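Local structure of 2',5'-phosphodiesterase 12 (Homo sapiens, 4Z0V) at residues L40-Y44 and E63-T67. The protein belongs to the endonuclease/exonuclease/phosphatase family, pairing a fold of the DNase I type with an N-terminal E-set-like beta domain. Residues are numbered along the deposited sequence; the frame is centred on the assembly and turned at random.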
ATOM      1  N   LEU A  40      23.574   1.132 -17.455  1.00 13.14           N
ATOM      2  CA  LEU A  40      23.821   2.548 -17.772  1.00 13.01           C
ATOM      3  C   LEU A  40      22.522   3.197 -18.179  1.00 13.86           C
ATOM      4  O   LEU A  40      21.762   2.606 -18.948  1.00 13.94           O
ATOM      5  CB  LEU A  40      24.846   2.685 -18.930  1.00 13.73           C
ATOM      6  CG  LEU A  40      26.235   2.021 -18.767  1.00 17.86           C
ATOM      7  CD1 LEU A  40      27.089   2.251 -20.011  1.00 18.55           C
ATOM      8  CD2 LEU A  40      26.965   2.522 -17.529  1.00 19.95           C
ATOM      9  N   PHE A  41      22.257   4.387 -17.670  1.00 10.88           N
ATOM     10  CA  PHE A  41      21.044   5.125 -18.017  1.00 11.57           C
ATOM     11  C   PHE A  41      21.395   6.521 -18.433  1.00 14.64           C
ATOM     12  O   PHE A  41      22.278   7.148 -17.844  1.00 14.58           O
ATOM     13  CB  PHE A  41      20.084   5.205 -16.804  1.00 13.59           C
ATOM     14  CG  PHE A  41      19.673   3.860 -16.275  1.00 15.60           C
ATOM     15  CD1 PHE A  41      18.689   3.120 -16.910  1.00 16.80           C
ATOM     16  CD2 PHE A  41      20.263   3.333 -15.130  1.00 18.31           C
ATOM     17  CE1 PHE A  41      18.329   1.847 -16.436  1.00 18.75           C
ATOM     18  CE2 PHE A  41      19.892   2.066 -14.653  1.00 20.60           C
ATOM     19  CZ  PHE A  41      18.934   1.334 -15.311  1.00 17.40           C
ATOM     20  N   ARG A  42      20.690   7.034 -19.415  1.00 11.12           N
ATOM     21  CA  ARG A  42      20.875   8.431 -19.798  1.00 11.03           C
ATOM     22  C   ARG A  42      19.554   8.938 -20.328  1.00 13.51           C
ATOM     23  O   ARG A  42      18.963   8.289 -21.172  1.00 14.46           O
ATOM     24  CB  ARG A  42      22.001   8.612 -20.840  1.00 14.30           C
ATOM     25  CG  ARG A  42      22.175  10.066 -21.317  1.00 23.43           C
ATOM     26  CD  ARG A  42      22.619  11.015 -20.200  1.00 32.32           C
ATOM     27  NE  ARG A  42      24.046  10.857 -19.890  1.00 35.47           N
ATOM     28  CZ  ARG A  42      24.756  11.736 -19.194  1.00 45.06           C
ATOM     29  NH1 ARG A  42      26.042  11.516 -18.950  1.00 36.46           N
ATOM     30  NH2 ARG A  42      24.186  12.837 -18.728  1.00 28.04           N
ATOM     31  N   TRP A  43      19.104  10.079 -19.837  1.00 12.05           N
ATOM     32  CA  TRP A  43      17.848  10.649 -20.281  1.00 10.99           C
ATOM     33  C   TRP A  43      18.101  11.807 -21.223  1.00 12.67           C
ATOM     34  O   TRP A  43      18.983  12.641 -20.970  1.00 11.99           O
ATOM     35  CB  TRP A  43      17.029  11.126 -19.085  1.00  9.46           C
ATOM     36  CG  TRP A  43      16.382  10.000 -18.339  1.00 10.65           C
ATOM     37  CD1 TRP A  43      16.867   9.344 -17.235  1.00 13.29           C
ATOM     38  CD2 TRP A  43      15.080   9.479 -18.581  1.00 10.73           C
ATOM     39  NE1 TRP A  43      15.947   8.411 -16.804  1.00 12.14           N
ATOM     40  CE2 TRP A  43      14.832   8.490 -17.600  1.00 13.97           C
ATOM     41  CE3 TRP A  43      14.067   9.786 -19.515  1.00 12.57           C
ATOM     42  CZ2 TRP A  43      13.633   7.766 -17.563  1.00 14.31           C
ATOM     43  CZ3 TRP A  43      12.888   9.061 -19.478  1.00 14.61           C
ATOM     44  CH2 TRP A  43      12.679   8.077 -18.502  1.00 14.90           C
ATOM     45  N   TYR A  44      17.262  11.898 -22.256  1.00 10.33           N
ATOM     46  CA  TYR A  44      17.257  12.977 -23.240  1.00  8.89           C
ATOM     47  C   TYR A  44      15.919  13.646 -23.317  1.00 13.34           C
ATOM     48  O   TYR A  44      14.896  13.032 -23.002  1.00 12.45           O
ATOM     49  CB  TYR A  44      17.579  12.471 -24.644  1.00  8.70           C
ATOM     50  CG  TYR A  44      18.890  11.753 -24.744  1.00 10.66           C
ATOM     51  CD1 TYR A  44      19.000  10.412 -24.382  1.00 12.86           C
ATOM     52  CD2 TYR A  44      20.011  12.380 -25.291  1.00 11.58           C
ATOM     53  CE1 TYR A  44      20.209   9.726 -24.509  1.00 14.83           C
ATOM     54  CE2 TYR A  44      21.221  11.701 -25.431  1.00 12.52           C
ATOM     55  CZ  TYR A  44      21.313  10.374 -25.033  1.00 17.30           C
ATOM     56  OH  TYR A  44      22.498   9.690 -25.149  1.00 19.13           O
ATOM     57  N   GLU A  63      20.431   8.506 -14.083  1.00 19.74           N
ATOM     58  CA  GLU A  63      19.697   7.635 -13.178  1.00 20.15           C
ATOM     59  C   GLU A  63      18.535   6.994 -13.903  1.00 20.09           C
ATOM     60  O   GLU A  63      18.082   7.499 -14.924  1.00 18.01           O
ATOM     61  CB  GLU A  63      19.146   8.438 -11.986  1.00 22.10           C
ATOM     62  CG  GLU A  63      20.086   9.474 -11.394  1.00 39.80           C
ATOM     63  CD  GLU A  63      20.729   9.055 -10.092  1.00 75.04           C
ATOM     64  OE1 GLU A  63      21.862   8.522 -10.130  1.00 72.04           O
ATOM     65  OE2 GLU A  63      20.095   9.258  -9.030  1.00 80.25           O
ATOM     66  N   ARG A  64      18.001   5.930 -13.334  1.00 16.16           N
ATOM     67  CA  ARG A  64      16.873   5.207 -13.909  1.00 14.91           C
ATOM     68  C   ARG A  64      15.628   6.115 -13.991  1.00 18.28           C
ATOM     69  O   ARG A  64      14.905   6.086 -14.983  1.00 18.13           O
ATOM     70  CB  ARG A  64      16.608   3.985 -13.024  1.00 18.14           C
ATOM     71  CG  ARG A  64      15.331   3.252 -13.345  1.00 21.07           C
ATOM     72  CD  ARG A  64      15.221   2.026 -12.455  1.00 22.50           C
ATOM     73  NE  ARG A  64      13.957   1.359 -12.734  1.00 24.72           N
ATOM     74  CZ  ARG A  64      13.694   0.098 -12.434  1.00 30.44           C
ATOM     75  NH1 ARG A  64      14.611  -0.653 -11.834  1.00 19.69           N
ATOM     76  NH2 ARG A  64      12.515  -0.424 -12.728  1.00 25.60           N
ATOM     77  N   VAL A  65      15.421   6.939 -12.957  1.00 14.37           N
ATOM     78  CA  VAL A  65      14.249   7.816 -12.817  1.00 12.80           C
ATOM     79  C   VAL A  65      14.594   9.217 -13.266  1.00 15.32           C
ATOM     80  O   VAL A  65      15.680   9.727 -12.978  1.00 16.59           O
ATOM     81  CB  VAL A  65      13.758   7.796 -11.333  1.00 17.30           C
ATOM     82  CG1 VAL A  65      12.571   8.742 -11.090  1.00 16.52           C
ATOM     83  CG2 VAL A  65      13.376   6.380 -10.932  1.00 17.83           C
ATOM     84  N   TYR A  66      13.657   9.846 -13.955  1.00 12.41           N
ATOM     85  CA  TYR A  66      13.813  11.239 -14.382  1.00 10.89           C
ATOM     86  C   TYR A  66      12.599  12.011 -13.922  1.00 13.91           C
ATOM     87  O   TYR A  66      11.490  11.583 -14.213  1.00 14.39           O
ATOM     88  CB  TYR A  66      13.938  11.301 -15.924  1.00 11.71           C
ATOM     89  CG  TYR A  66      14.083  12.704 -16.462  1.00 13.36           C
ATOM     90  CD1 TYR A  66      15.309  13.362 -16.426  1.00 16.18           C
ATOM     91  CD2 TYR A  66      12.986  13.391 -16.978  1.00 14.24           C
ATOM     92  CE1 TYR A  66      15.435  14.681 -16.868  1.00 18.60           C
ATOM     93  CE2 TYR A  66      13.115  14.687 -17.488  1.00 14.19           C
ATOM     94  CZ  TYR A  66      14.336  15.339 -17.395  1.00 18.87           C
ATOM     95  OH  TYR A  66      14.485  16.612 -17.890  1.00 20.11           O
ATOM     96  N   THR A  67      12.789  13.177 -13.283  1.00 10.98           N
ATOM     97  CA  THR A  67      11.666  14.038 -12.879  1.00 10.75           C
ATOM     98  C   THR A  67      11.703  15.264 -13.795  1.00 13.89           C
ATOM     99  O   THR A  67      12.611  16.100 -13.678  1.00 13.06           O
ATOM    100  CB  THR A  67      11.715  14.408 -11.378  1.00 17.29           C
ATOM    101  OG1 THR A  67      11.788  13.214 -10.625  1.00 16.64           O
ATOM    102  CG2 THR A  67      10.466  15.159 -10.923  1.00 17.06           C
TER
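Along segment 40-44, part of strand 40-46, successive residues face opposite sides of the sheet, so Phe41 and Trp43 point toward loop segment 63-67 while Arg42 and Tyr44 point away. Phe41 lays its flat, apolar ring against Glu63 and Arg64. Arg64 CB stands 4.1 Å from the centroid of the Phe41 ring, almost on the ring normal, a CH-pi contact that uses the aliphatic part of a long, extended arginine. Phe41 CB also packs 3.6 Å from Glu63 O, where the backbones come closest. More of Trp43 is buried by this segment than of Phe41, and it suits its place doubly, as a broad hydrophobic plate with one polar NH at its edge. Trp43 NE1 gives two weak, bent hydrogen bonds, 3.0 Å to Glu63 O and 3.1 Å to Arg64 O, so these two carbonyls of an irregular backbone meet a side-chain donor, without strand pairing between the segments. Over one indole face sits Tyr66, whose CB lies 3.4 Å from the centroid of the five-membered ring of Trp43; the two rings are inclined by 28° and slid apart, barely overlapping. Tyr66 CB faces the strand but the side chain's far end leads away, its OH hydrogen-bonding to Asp72. The loop thus closes over one face of the antiparallel sheet of this E-set-like domain, in which strand 40-46 runs between strands 56-58 and 77-82. Leu79 and Cys81 of strand 77-82 continue the apolar layer beside Trp43 and Phe41, and Leu29 of strand 28-32 touches both Phe41 and Arg64. Beyond them, Arg64 forms a salt bridge with Glu197, tying the loop to helix 185-198 of the DNase I-like part.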